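Local coordinates for alpha-Amylase (Thermotoga maritima, PDB 2B5D), which belongs to glycosyl hydrolase family 57, pairing a domain built on a mainly parallel beta-sheet with a helical C-terminal region, at residues Asn86-Val89 with Glu90-Lys94; His325-Glu328 with Ser329-Arg332; Leu505-Tyr508 with Glu509-Asp512. All coordinates share one frame; numbering follows the deposited sequence.

Interaction 1: residues Asn86-Val89 with Glu90-Lys94; sequences NKEV and ERTKK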
ATOM      1  N   ASN A  86      -2.206 -14.171 -36.092  1.00 78.96           N
ATOM      2  CA  ASN A  86      -3.191 -14.850 -36.941  1.00 78.88           C
ATOM      3  C   ASN A  86      -4.669 -14.644 -36.574  1.00 78.64           C
ATOM      4  O   ASN A  86      -5.497 -14.323 -37.446  1.00 78.45           O
ATOM      5  CB  ASN A  86      -2.851 -16.329 -37.047  1.00 78.99           C
ATOM      6  CG  ASN A  86      -1.965 -16.625 -38.237  1.00 79.58           C
ATOM      7  OD1 ASN A  86      -0.979 -17.361 -38.121  1.00 80.78           O
ATOM      8  ND2 ASN A  86      -2.307 -16.043 -39.396  1.00 77.67           N
ATOM      9  N   LYS A  87      -4.988 -14.816 -35.292  1.00 78.63           N
ATOM     10  CA  LYS A  87      -6.300 -14.476 -34.755  1.00 78.90           C
ATOM     11  C   LYS A  87      -6.678 -13.057 -35.155  1.00 79.06           C
ATOM     12  O   LYS A  87      -7.860 -12.739 -35.336  1.00 79.26           O
ATOM     13  CB  LYS A  87      -6.281 -14.540 -33.231  1.00 79.18           C
ATOM     14  CG  LYS A  87      -6.917 -15.749 -32.567  1.00 80.38           C
ATOM     15  CD  LYS A  87      -7.245 -15.377 -31.117  1.00 82.22           C
ATOM     16  CE  LYS A  87      -7.988 -16.473 -30.342  1.00 83.33           C
ATOM     17  NZ  LYS A  87      -7.089 -17.372 -29.544  1.00 82.41           N
ATOM     18  N   GLU A  88      -5.660 -12.205 -35.285  1.00 79.03           N
ATOM     19  CA  GLU A  88      -5.869 -10.793 -35.508  1.00 78.72           C
ATOM     20  C   GLU A  88      -6.068 -10.464 -36.973  1.00 79.27           C
ATOM     21  O   GLU A  88      -6.864  -9.575 -37.295  1.00 78.77           O
ATOM     22  CB  GLU A  88      -4.741  -9.964 -34.883  1.00 78.70           C
ATOM     23  CG  GLU A  88      -4.990  -9.589 -33.410  1.00 77.36           C
ATOM     24  CD  GLU A  88      -6.102  -8.542 -33.210  1.00 78.09           C
ATOM     25  OE1 GLU A  88      -6.178  -7.586 -34.006  1.00 78.52           O
ATOM     26  OE2 GLU A  88      -6.899  -8.654 -32.246  1.00 77.14           O
ATOM     27  N   VAL A  89      -5.374 -11.185 -37.857  1.00 79.90           N
ATOM     28  CA  VAL A  89      -5.568 -10.991 -39.298  1.00 81.25           C
ATOM     29  C   VAL A  89      -7.001 -11.342 -39.775  1.00 82.05           C
ATOM     30  O   VAL A  89      -7.512 -10.701 -40.696  1.00 82.17           O
ATOM     31  CB  VAL A  89      -4.453 -11.651 -40.180  1.00 80.91           C
ATOM     32  CG1 VAL A  89      -4.307 -13.110 -39.883  1.00 82.08           C
ATOM     33  CG2 VAL A  89      -4.761 -11.467 -41.671  1.00 81.17           C
ATOM     34  N   GLU A  90      -7.642 -12.328 -39.140  1.00 83.14           N
ATOM     35  CA  GLU A  90      -9.058 -12.639 -39.425  1.00 84.33           C
ATOM     36  C   GLU A  90     -10.039 -11.662 -38.774  1.00 84.45           C
ATOM     37  O   GLU A  90     -10.887 -11.096 -39.465  1.00 84.86           O
ATOM     38  CB  GLU A  90      -9.421 -14.099 -39.080  1.00 84.77           C
ATOM     39  CG  GLU A  90      -9.468 -15.052 -40.289  0.65 86.43           C
ATOM     40  CD  GLU A  90     -10.822 -15.067 -41.019  0.65 88.68           C
ATOM     41  OE1 GLU A  90     -11.220 -16.160 -41.493  0.65 89.61           O
ATOM     42  OE2 GLU A  90     -11.489 -14.006 -41.120  0.65 89.00           O
ATOM     43  N   ARG A  91      -9.911 -11.456 -37.463  1.00 84.59           N
ATOM     44  CA  ARG A  91     -10.765 -10.520 -36.716  1.00 84.53           C
ATOM     45  C   ARG A  91     -10.730  -9.094 -37.278  1.00 84.06           C
ATOM     46  O   ARG A  91     -11.671  -8.329 -37.077  1.00 83.66           O
ATOM     47  CB  ARG A  91     -10.396 -10.546 -35.219  1.00 85.05           C
ATOM     48  CG  ARG A  91     -11.018  -9.443 -34.314  1.00 87.11           C
ATOM     49  CD  ARG A  91     -12.345  -9.850 -33.645  1.00 91.33           C
ATOM     50  NE  ARG A  91     -12.355  -9.622 -32.184  1.00 94.58           N
ATOM     51  CZ  ARG A  91     -12.839  -8.538 -31.556  1.00 95.52           C
ATOM     52  NH1 ARG A  91     -13.369  -7.533 -32.249  1.00 95.81           N
ATOM     53  NH2 ARG A  91     -12.791  -8.455 -30.222  1.00 94.65           N
ATOM     54  N   THR A  92      -9.649  -8.733 -37.978  1.00 83.95           N
ATOM     55  CA  THR A  92      -9.518  -7.372 -38.531  1.00 83.79           C
ATOM     56  C   THR A  92     -10.130  -7.189 -39.920  1.00 83.84           C
ATOM     57  O   THR A  92     -10.431  -6.055 -40.326  1.00 83.27           O
ATOM     58  CB  THR A  92      -8.049  -6.867 -38.566  1.00 83.80           C
ATOM     59  OG1 THR A  92      -7.220  -7.803 -39.266  1.00 83.53           O
ATOM     60  CG2 THR A  92      -7.516  -6.624 -37.151  1.00 83.54           C
ATOM     61  N   LYS A  93     -10.298  -8.311 -40.629  1.00 84.07           N
ATOM     62  CA  LYS A  93     -10.773  -8.352 -42.014  1.00 84.37           C
ATOM     63  C   LYS A  93     -11.960  -7.423 -42.338  1.00 84.30           C
ATOM     64  O   LYS A  93     -11.997  -6.817 -43.412  1.00 83.81           O
ATOM     65  CB  LYS A  93     -11.120  -9.790 -42.385  1.00 84.75           C
ATOM     66  CG  LYS A  93     -10.917 -10.142 -43.857  1.00 84.77           C
ATOM     67  CD  LYS A  93     -10.949 -11.663 -44.066  1.00 84.96           C
ATOM     68  CE  LYS A  93      -9.775 -12.392 -43.389  1.00 86.36           C
ATOM     69  NZ  LYS A  93      -8.442 -12.077 -44.011  1.00 86.27           N
ATOM     70  N   LYS A  94     -12.917  -7.305 -41.416  1.00 84.32           N
ATOM     71  CA  LYS A  94     -14.071  -6.437 -41.661  1.00 84.93           C
ATOM     72  C   LYS A  94     -13.990  -5.072 -40.938  1.00 83.99           C
ATOM     73  O   LYS A  94     -14.919  -4.250 -41.032  1.00 84.23           O
ATOM     74  CB  LYS A  94     -15.386  -7.180 -41.364  1.00 85.02           C
ATOM     75  CG  LYS A  94     -16.509  -6.893 -42.401  1.00 86.91           C
ATOM     76  CD  LYS A  94     -17.852  -7.591 -42.049  1.00 87.03           C
ATOM     77  CE  LYS A  94     -17.897  -9.069 -42.528  1.00 90.12           C
ATOM     78  NZ  LYS A  94     -18.820  -9.901 -41.678  1.00 90.66           N
TER
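Thr-92 folds its hydroxyl back onto the preceding helical turn, where OG1 donates to Glu-88 O at 2.7 Å. The torsion explains the reach: OG1 sits between the backbone N and the carbonyl carbon (chi1 54°), which turns it toward the carbonyls behind. Thr-92 N also donates to Glu-88 O, at 3.0 Å and with an N-H...O angle of 132°. Two donors from one residue thus grip a single carbonyl oxygen, the hydroxyl lying closer to the carbonyl plane than the amide. Thr-92 CG2 lies 3.0 Å from Glu-88 O and 3.6 Å from Glu-88 OE1, the two side chains crossing at about a right angle. Glu-88 bends at chi2 (-71°), and its carboxylate goes to outside partners, OE2 to Arg-269 in a salt bridge and OE1 to Tyr-291 in a hydrogen bond, which probably balances the charge of this buried residue. One residue earlier along the helix, Arg-91 N donates to Lys-87 O at 3.2 Å, whereas the bond from Glu-90 N to Asn-86 O is weak. Val-89 and Thr-92 pack against helix 97-119. A threonine hydroxyl bonded to the carbonyl four residues earlier is a familiar side-chain-to-backbone motif of alpha-helices, used here near the C-terminal end of helix 68-91.

Interaction 2: residues His325-Glu328 with Ser329-Arg332; sequences HKKE and SQAR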
ATOM      1  N   HIS A 325      21.412  16.795 -42.227  1.00 54.70           N
ATOM      2  CA  HIS A 325      21.743  18.177 -42.505  1.00 54.30           C
ATOM      3  C   HIS A 325      22.248  18.876 -41.268  1.00 52.71           C
ATOM      4  O   HIS A 325      23.197  19.629 -41.339  1.00 52.86           O
ATOM      5  CB  HIS A 325      20.599  18.939 -43.255  1.00 54.97           C
ATOM      6  CG  HIS A 325      20.194  18.260 -44.537  1.00 58.93           C
ATOM      7  ND1 HIS A 325      18.911  18.310 -45.049  1.00 61.80           N
ATOM      8  CD2 HIS A 325      20.894  17.442 -45.367  1.00 60.27           C
ATOM      9  CE1 HIS A 325      18.842  17.566 -46.141  1.00 60.95           C
ATOM     10  NE2 HIS A 325      20.031  17.025 -46.354  1.00 61.09           N
ATOM     11  N   LYS A 326      21.644  18.633 -40.122  1.00 51.88           N
ATOM     12  CA  LYS A 326      22.226  19.167 -38.860  1.00 50.69           C
ATOM     13  C   LYS A 326      23.679  18.702 -38.545  1.00 49.46           C
ATOM     14  O   LYS A 326      24.477  19.481 -38.052  1.00 47.47           O
ATOM     15  CB  LYS A 326      21.312  18.867 -37.691  1.00 49.85           C
ATOM     16  CG  LYS A 326      20.068  19.668 -37.788  1.00 51.13           C
ATOM     17  CD  LYS A 326      19.006  19.236 -36.819  1.00 49.92           C
ATOM     18  CE  LYS A 326      18.311  20.471 -36.337  1.00 51.44           C
ATOM     19  NZ  LYS A 326      17.199  20.797 -37.266  1.00 53.72           N
ATOM     20  N   LYS A 327      24.027  17.463 -38.879  1.00 49.63           N
ATOM     21  CA  LYS A 327      25.375  16.946 -38.533  1.00 50.37           C
ATOM     22  C   LYS A 327      26.433  17.436 -39.529  1.00 51.75           C
ATOM     23  O   LYS A 327      27.624  17.607 -39.178  1.00 52.49           O
ATOM     24  CB  LYS A 327      25.394  15.405 -38.469  1.00 49.51           C
ATOM     25  CG  LYS A 327      24.467  14.744 -37.407  1.00 48.65           C
ATOM     26  CD  LYS A 327      24.776  15.199 -35.994  1.00 46.73           C
ATOM     27  CE  LYS A 327      23.988  16.440 -35.635  1.00 46.32           C
ATOM     28  NZ  LYS A 327      24.234  17.015 -34.286  1.00 44.09           N
ATOM     29  N   GLU A 328      26.000  17.623 -40.783  1.00 51.78           N
ATOM     30  CA  GLU A 328      26.851  18.173 -41.841  1.00 51.72           C
ATOM     31  C   GLU A 328      27.109  19.626 -41.552  1.00 50.99           C
ATOM     32  O   GLU A 328      28.228  20.112 -41.554  1.00 50.85           O
ATOM     33  CB  GLU A 328      26.141  18.043 -43.167  1.00 52.19           C
ATOM     34  CG  GLU A 328      26.085  16.596 -43.647  1.00 53.53           C
ATOM     35  CD  GLU A 328      25.488  16.460 -45.020  1.00 55.44           C
ATOM     36  OE1 GLU A 328      25.884  15.513 -45.751  1.00 58.01           O
ATOM     37  OE2 GLU A 328      24.634  17.302 -45.373  1.00 54.29           O
ATOM     38  N   SER A 329      26.055  20.343 -41.287  1.00 50.96           N
ATOM     39  CA  SER A 329      26.245  21.706 -40.877  1.00 51.51           C
ATOM     40  C   SER A 329      27.235  21.778 -39.677  1.00 51.40           C
ATOM     41  O   SER A 329      28.203  22.525 -39.710  1.00 52.18           O
ATOM     42  CB  SER A 329      24.895  22.319 -40.574  1.00 50.51           C
ATOM     43  OG  SER A 329      25.093  23.590 -40.036  1.00 53.00           O
ATOM     44  N   GLN A 330      27.031  20.960 -38.645  1.00 51.60           N
ATOM     45  CA  GLN A 330      27.891  21.004 -37.424  1.00 50.16           C
ATOM     46  C   GLN A 330      29.356  20.599 -37.735  1.00 49.63           C
ATOM     47  O   GLN A 330      30.277  21.288 -37.334  1.00 47.68           O
ATOM     48  CB  GLN A 330      27.248  20.204 -36.281  1.00 50.65           C
ATOM     49  CG  GLN A 330      28.173  19.920 -35.042  1.00 51.33           C
ATOM     50  CD  GLN A 330      27.591  18.865 -34.125  1.00 48.06           C
ATOM     51  OE1 GLN A 330      27.243  17.759 -34.556  1.00 44.81           O
ATOM     52  NE2 GLN A 330      27.492  19.196 -32.861  1.00 45.61           N
ATOM     53  N   ALA A 331      29.537  19.555 -38.534  1.00 49.49           N
ATOM     54  CA  ALA A 331      30.833  19.165 -39.001  1.00 51.87           C
ATOM     55  C   ALA A 331      31.613  20.286 -39.702  1.00 54.50           C
ATOM     56  O   ALA A 331      32.793  20.544 -39.373  1.00 54.70           O
ATOM     57  CB  ALA A 331      30.737  17.927 -39.908  1.00 51.50           C
ATOM     58  N   ARG A 332      30.961  20.955 -40.666  1.00 55.93           N
ATOM     59  CA  ARG A 332      31.633  21.940 -41.488  1.00 56.53           C
ATOM     60  C   ARG A 332      32.067  23.103 -40.627  1.00 56.67           C
ATOM     61  O   ARG A 332      33.211  23.562 -40.738  1.00 57.66           O
ATOM     62  CB  ARG A 332      30.723  22.409 -42.636  1.00 56.87           C
ATOM     63  CG  ARG A 332      30.599  21.413 -43.817  1.00 57.81           C
ATOM     64  CD  ARG A 332      29.910  22.114 -45.013  1.00 58.56           C
ATOM     65  NE  ARG A 332      28.669  22.756 -44.553  1.00 59.68           N
ATOM     66  CZ  ARG A 332      27.456  22.235 -44.715  1.00 58.68           C
ATOM     67  NH1 ARG A 332      27.300  21.076 -45.377  1.00 56.78           N
ATOM     68  NH2 ARG A 332      26.401  22.888 -44.232  1.00 54.80           N
TER
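Lys-327 and Gln-330 run side by side from one helical face, pointing the same way, and join at their ends. Followed outward, Lys-327 starts with CB directed away from the next turn, and CG lies beside the backbone N (chi1 -61°). Bends at the second and third torsions, the latter 89°, then bring the chain round. Lys-327 CD comes within 3.8 Å of Gln-330 OE1 and Lys-327 CE within 3.7 Å of the same oxygen, so the aliphatic chain runs alongside the amide before the ammonium reaches it. Lys-327 NZ finally donates to Gln-330 OE1 at 3.1 Å. It approaches from above the carbonyl plane, 52° out of it, away from the lone-pair directions. Lys-327 NZ has a second partner in Ser-241, while Gln-330 NE2 donates to Asp-238; both amide ends are therefore engaged, which would fix the rotation of the group. The Lys-327 side chain also touches Asp-238.

On the neighbouring flank of the helix, Arg-332 curls back over the Glu-328 carbonyl. Glu-328 O lies 3.9 Å above the Arg-332 guanidinium plane, over its centre, and Arg-332 NH1 is 3.9 Å from Glu-328 CB. The charged ends are not in contact: Arg-332 NH1 forms a salt bridge with Asp-376, and Glu-328 OE1 is hydrogen-bonded to Ser-374. Lys-326 NZ forms a salt bridge with Asp-322, and Lys-326 also makes a cation-pi contact with Phe-213 of the second subunit. Regular bonds such as Ala-331 N to Lys-327 O, at 2.8 Å, identify an alpha-helix, here the long helix 309-338, packed through Lys-327, Glu-328 and Ala-331 against Leu-377 of the sheet strand 377-379.

Interaction 3: residues Leu505-Tyr508 with Glu509-Asp512; sequences LRYY and EWTD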
ATOM      1  N   LEU A 505      21.613 -22.841  -0.533  1.00 54.70           N
ATOM      2  CA  LEU A 505      22.691 -22.406  -1.430  1.00 54.66           C
ATOM      3  C   LEU A 505      22.425 -22.793  -2.874  1.00 54.34           C
ATOM      4  O   LEU A 505      22.609 -21.987  -3.776  1.00 55.30           O
ATOM      5  CB  LEU A 505      24.061 -22.936  -0.986  1.00 54.62           C
ATOM      6  CG  LEU A 505      25.245 -22.690  -1.957  1.00 54.83           C
ATOM      7  CD1 LEU A 505      25.594 -21.196  -2.115  1.00 51.02           C
ATOM      8  CD2 LEU A 505      26.450 -23.483  -1.487  1.00 54.17           C
ATOM      9  N   ARG A 506      21.962 -24.009  -3.100  1.00 53.89           N
ATOM     10  CA  ARG A 506      21.639 -24.435  -4.456  1.00 53.80           C
ATOM     11  C   ARG A 506      20.433 -23.678  -4.988  1.00 52.50           C
ATOM     12  O   ARG A 506      20.240 -23.559  -6.203  1.00 52.37           O
ATOM     13  CB  ARG A 506      21.293 -25.918  -4.473  1.00 54.36           C
ATOM     14  CG  ARG A 506      22.444 -26.849  -4.293  1.00 59.65           C
ATOM     15  CD  ARG A 506      22.117 -28.172  -5.005  1.00 64.57           C
ATOM     16  NE  ARG A 506      20.943 -28.812  -4.420  1.00 64.89           N
ATOM     17  CZ  ARG A 506      20.945 -29.512  -3.284  1.00 66.44           C
ATOM     18  NH1 ARG A 506      19.799 -30.042  -2.842  1.00 65.22           N
ATOM     19  NH2 ARG A 506      22.077 -29.682  -2.583  1.00 66.29           N
ATOM     20  N   TYR A 507      19.580 -23.221  -4.078  1.00 51.01           N
ATOM     21  CA  TYR A 507      18.385 -22.521  -4.517  1.00 49.92           C
ATOM     22  C   TYR A 507      18.895 -21.187  -5.082  1.00 49.32           C
ATOM     23  O   TYR A 507      18.705 -20.901  -6.260  1.00 49.71           O
ATOM     24  CB  TYR A 507      17.339 -22.363  -3.392  1.00 48.45           C
ATOM     25  CG  TYR A 507      16.331 -21.303  -3.741  1.00 48.10           C
ATOM     26  CD1 TYR A 507      15.581 -21.413  -4.907  1.00 46.15           C
ATOM     27  CD2 TYR A 507      16.159 -20.167  -2.940  1.00 45.62           C
ATOM     28  CE1 TYR A 507      14.695 -20.416  -5.303  1.00 47.19           C
ATOM     29  CE2 TYR A 507      15.268 -19.163  -3.323  1.00 46.24           C
ATOM     30  CZ  TYR A 507      14.543 -19.296  -4.504  1.00 46.61           C
ATOM     31  OH  TYR A 507      13.640 -18.344  -4.901  1.00 46.14           O
ATOM     32  N   TYR A 508      19.595 -20.424  -4.248  1.00 48.35           N
ATOM     33  CA  TYR A 508      20.320 -19.216  -4.654  1.00 47.91           C
ATOM     34  C   TYR A 508      21.186 -19.336  -5.923  1.00 48.63           C
ATOM     35  O   TYR A 508      21.124 -18.467  -6.808  1.00 47.36           O
ATOM     36  CB  TYR A 508      21.204 -18.751  -3.502  1.00 47.73           C
ATOM     37  CG  TYR A 508      20.451 -18.281  -2.284  1.00 46.99           C
ATOM     38  CD1 TYR A 508      21.143 -17.907  -1.158  1.00 46.04           C
ATOM     39  CD2 TYR A 508      19.050 -18.226  -2.252  1.00 48.44           C
ATOM     40  CE1 TYR A 508      20.511 -17.449  -0.031  1.00 47.41           C
ATOM     41  CE2 TYR A 508      18.365 -17.771  -1.093  1.00 48.40           C
ATOM     42  CZ  TYR A 508      19.122 -17.396   0.023  1.00 49.22           C
ATOM     43  OH  TYR A 508      18.549 -16.929   1.205  1.00 50.18           O
ATOM     44  N   GLU A 509      21.979 -20.409  -6.034  1.00 49.26           N
ATOM     45  CA  GLU A 509      22.772 -20.626  -7.256  1.00 50.33           C
ATOM     46  C   GLU A 509      21.912 -20.712  -8.508  1.00 50.08           C
ATOM     47  O   GLU A 509      22.350 -20.388  -9.609  1.00 50.05           O
ATOM     48  CB  GLU A 509      23.667 -21.865  -7.151  1.00 50.24           C
ATOM     49  CG  GLU A 509      24.868 -21.670  -6.269  1.00 50.40           C
ATOM     50  CD  GLU A 509      25.581 -22.990  -5.942  1.00 54.10           C
ATOM     51  OE1 GLU A 509      24.890 -24.032  -5.889  1.00 54.34           O
ATOM     52  OE2 GLU A 509      26.837 -22.995  -5.726  1.00 56.85           O
ATOM     53  N   TRP A 510      20.681 -21.145  -8.318  1.00 50.26           N
ATOM     54  CA  TRP A 510      19.762 -21.429  -9.422  1.00 50.45           C
ATOM     55  C   TRP A 510      19.009 -20.192  -9.831  1.00 49.96           C
ATOM     56  O   TRP A 510      18.858 -19.932 -11.007  1.00 50.23           O
ATOM     57  CB  TRP A 510      18.749 -22.503  -8.962  1.00 50.33           C
ATOM     58  CG  TRP A 510      17.592 -22.782  -9.865  1.00 49.85           C
ATOM     59  CD1 TRP A 510      17.640 -23.257 -11.137  1.00 48.80           C
ATOM     60  CD2 TRP A 510      16.200 -22.671  -9.522  1.00 50.25           C
ATOM     61  NE1 TRP A 510      16.364 -23.435 -11.624  1.00 50.43           N
ATOM     62  CE2 TRP A 510      15.461 -23.098 -10.644  1.00 50.28           C
ATOM     63  CE3 TRP A 510      15.506 -22.258  -8.354  1.00 51.52           C
ATOM     64  CZ2 TRP A 510      14.045 -23.129 -10.654  1.00 50.81           C
ATOM     65  CZ3 TRP A 510      14.115 -22.266  -8.367  1.00 50.41           C
ATOM     66  CH2 TRP A 510      13.396 -22.697  -9.518  1.00 50.79           C
ATOM     67  N   THR A 511      18.494 -19.459  -8.846  1.00 50.38           N
ATOM     68  CA  THR A 511      17.681 -18.315  -9.158  1.00 51.10           C
ATOM     69  C   THR A 511      18.540 -17.087  -9.543  1.00 51.08           C
ATOM     70  O   THR A 511      18.198 -16.311 -10.474  1.00 50.82           O
ATOM     71  CB  THR A 511      16.621 -18.001  -8.047  1.00 51.19           C
ATOM     72  OG1 THR A 511      15.756 -16.968  -8.532  1.00 52.97           O
ATOM     73  CG2 THR A 511      17.243 -17.553  -6.753  1.00 48.90           C
ATOM     74  N   ASP A 512      19.645 -16.938  -8.819  1.00 50.72           N
ATOM     75  CA  ASP A 512      20.608 -15.863  -9.039  1.00 50.19           C
ATOM     76  C   ASP A 512      21.852 -16.478  -9.656  1.00 49.67           C
ATOM     77  O   ASP A 512      22.856 -16.575  -9.000  1.00 49.53           O
ATOM     78  CB  ASP A 512      20.954 -15.208  -7.708  1.00 49.24           C
ATOM     79  CG  ASP A 512      19.781 -14.436  -7.113  1.00 50.07           C
ATOM     80  OD1 ASP A 512      18.804 -14.145  -7.849  1.00 49.23           O
ATOM     81  OD2 ASP A 512      19.859 -14.084  -5.914  1.00 48.17           O
TER
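Tyr-507 meets Trp-510 and Thr-511 on the last turns of an alpha-helix, 502-511, in the helical C-terminal region. The two aromatics touch rim to rim: Tyr-507 CD1 is 3.5 Å from Trp-510 CE3, with the planes at 53°; each ring meets the other at its edge and neither lies over a face. Thr-511 instead uses a face. Its CG2 makes a CH-pi contact over the Tyr-507 ring, 4.2 Å from the centroid; the torsion that turns OG1 anti to the backbone N (chi1 -172°) puts CG2 between that N and the carbonyl carbon, facing the ring. Glu-20 accepts hydrogen bonds from both Tyr-507 OH and Thr-511 OG1 and so ties the pair together from outside. In the third subunit another Tyr-507 stacks on this ring and another Trp-510 meets it, making the cluster part of a subunit interface.

Along the flank, Glu-509 extends back past Leu-505, with CD 4.0 Å from Leu-505 CG; its carboxylate is held by a salt bridge to Arg-447 of helix 443-458. Asp-512, the first residue to leave helical backbone angles, pairs with Arg-487. In the backbone, Tyr-507 O accepts two amides: Thr-511 N at 3.0 Å, nearly along the C=O axis, and Trp-510 N at 2.9 Å, from above the carbonyl plane, 54° out of it.

In the fold
The three contacts are separate: each is a local contact along or at the end of its own helix, and they follow one another in series along the chain. Interactions 1 and 2 share the glycosyl hydrolase family 57 part, yet their centres are 46 Å apart and their nearest atoms about 37 Å. Interaction 3 belongs to the helical C-terminal region; its centre is 44 Å from that of interaction 1 and 53 Å from that of interaction 2, which lies on the opposite side of the chain's centre. Their centres lie 35, 28 and 25 Å from that of the chain, against a radius of gyration of 24 Å. The second subunit reaches interaction 2 and the third reaches interaction 3, whereas none touches 86-94.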